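Local coordinates for discoidin-2 (Dictyostelium discoideum, PDB 2VM9), which binds galactose and N-acetylgalactosamine as a trimeric lectin and may take part in spore coat formation, at the interface of chains A and B. Numbering follows the deposited sequence. Chains: chain A/B, Discoidin-2.

The interface of chains A and B. Residues chain A 64, 66-67, 96, 98-99, 102, 133; chain B 8, 13, 15.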
# COMPACT_ATOMS: atom_id res chain seq x y z
N VAL A 64 12.19 16.59 3.32
CA VAL A 64 10.90 15.97 3.07
C VAL A 64 11.03 14.48 3.35
O VAL A 64 12.02 13.87 2.92
CB VAL A 64 10.46 16.12 1.59
CG1 VAL A 64 9.07 15.50 1.40
CG2 VAL A 64 10.48 17.57 1.16
N GLY A 66 8.74 10.95 2.93
CA GLY A 66 7.54 10.52 2.25
C GLY A 66 7.44 9.03 2.00
O GLY A 66 8.45 8.30 2.02
N SER A 67 6.21 8.60 1.77
CA SER A 67 5.92 7.29 1.20
C SER A 67 4.45 7.30 0.77
O SER A 67 3.71 8.21 1.12
CB SER A 67 6.23 6.17 2.20
OG SER A 67 5.19 6.03 3.15
N THR A 96 1.38 16.97 3.56
CA THR A 96 0.41 16.75 2.50
C THR A 96 -0.17 15.37 2.63
O THR A 96 0.52 14.38 2.90
CB THR A 96 1.03 16.94 1.07
OG1 THR A 96 0.00 16.79 0.07
CG2 THR A 96 2.18 15.92 0.84
N ASP A 98 -2.49 14.36 -0.05
CA ASP A 98 -2.64 13.92 -1.46
C ASP A 98 -1.40 14.09 -2.33
O ASP A 98 -1.41 13.73 -3.53
CB ASP A 98 -3.84 14.61 -2.12
CG ASP A 98 -3.71 16.13 -2.14
OD1 ASP A 98 -2.60 16.69 -1.92
OD2 ASP A 98 -4.75 16.80 -2.39
N ASN A 99 -0.32 14.63 -1.75
CA ASN A 99 0.92 14.91 -2.50
C ASN A 99 0.77 15.94 -3.63
O ASN A 99 1.59 15.99 -4.55
CB ASN A 99 1.57 13.62 -3.01
CG ASN A 99 2.03 12.73 -1.88
OD1 ASN A 99 1.55 11.60 -1.73
ND2 ASN A 99 2.95 13.22 -1.06
N TRP A 102 -0.20 21.05 -0.16
CA TRP A 102 0.55 21.08 1.09
C TRP A 102 -0.05 22.09 2.04
O TRP A 102 -0.55 23.13 1.61
CB TRP A 102 2.00 21.45 0.83
CG TRP A 102 2.78 20.32 0.26
CD1 TRP A 102 2.71 19.82 -1.03
CD2 TRP A 102 3.72 19.50 0.96
NE1 TRP A 102 3.56 18.74 -1.15
CE2 TRP A 102 4.20 18.54 0.04
CE3 TRP A 102 4.22 19.51 2.27
CZ2 TRP A 102 5.16 17.58 0.40
CZ3 TRP A 102 5.17 18.56 2.62
CH2 TRP A 102 5.62 17.60 1.69
N SER A 133 3.32 12.72 3.00
CA SER A 133 4.66 13.33 3.11
C SER A 133 4.65 14.47 4.11
O SER A 133 3.62 15.14 4.29
CB SER A 133 5.16 13.79 1.75
OG SER A 133 5.16 12.69 0.84
N VAL B 8 1.01 14.42 -9.43
CA VAL B 8 1.91 14.40 -8.28
C VAL B 8 3.36 14.40 -8.78
O VAL B 8 3.69 13.58 -9.63
CB VAL B 8 1.67 13.10 -7.47
CG1 VAL B 8 2.77 12.86 -6.40
CG2 VAL B 8 0.26 13.12 -6.85
N ASN B 13 8.00 14.89 -3.67
CA ASN B 13 7.26 14.42 -2.51
C ASN B 13 7.90 13.22 -1.82
O ASN B 13 7.32 12.66 -0.87
CB ASN B 13 5.85 14.06 -2.96
CG ASN B 13 4.96 15.27 -3.06
OD1 ASN B 13 4.32 15.66 -2.07
ND2 ASN B 13 4.92 15.89 -4.25
N LEU B 15 8.37 10.14 -2.86
CA LEU B 15 7.51 8.96 -2.99
C LEU B 15 8.21 7.74 -3.59
O LEU B 15 7.67 6.63 -3.55
CB LEU B 15 6.25 9.29 -3.79
CG LEU B 15 5.31 10.31 -3.14
CD1 LEU B 15 4.14 10.64 -4.05
CD2 LEU B 15 4.80 9.80 -1.76
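A:Asn99 meets B:Leu15 tip to tip at the apolar centre of this patch, where B:Leu15 CD1 lies 3.7 Å from the amide carbon CG of A:Asn99. From the N-terminal strand 8-9, B:Val8 adds a second apolar contact, CG1 to A:Asn99 CB at 3.7 Å. The other methyl of B:Leu15, CD2, rests on the backbone of A:Ser67.

B:Asn13, in a loop, lies against another flank of A:Asn99. The two amide planes stand nearly perpendicular, 80° apart. A:Asn99 ND2 donates to B:Asn13 OD1 at 3.0 Å, and the bond is fairly straight at the hydrogen, 160°. The donor sits above the carbonyl plane of B:Asn13, not on a lone pair. A:Trp102 NE1 makes only a weak hydrogen bond to the same OD1; its ring is tilted from the B:Asn13 amide.

Within chain A, A:Thr96 holds OG1 anti to its backbone N (chi1 -177°); this hydroxyl accepts a bond from the backbone N of A:Asn99, while CG2 lies over one face of the A:Trp102 ring, near the rim. The bond ties the A:Asn99 loop to strand 87-96. A:Asn99 ND2 also donates to A:Ser133 OG at 3.0 Å, with B:Asn13 OD1 and A:Ser133 OG each close to the amide plane, which should limit rotation of the amide. The patch joins two subunits of the homotrimer. At its rim, A:Ser133 OG donates a hydrogen bond to the backbone O of B:Asn13, 2.8 Å away and in the carbonyl plane.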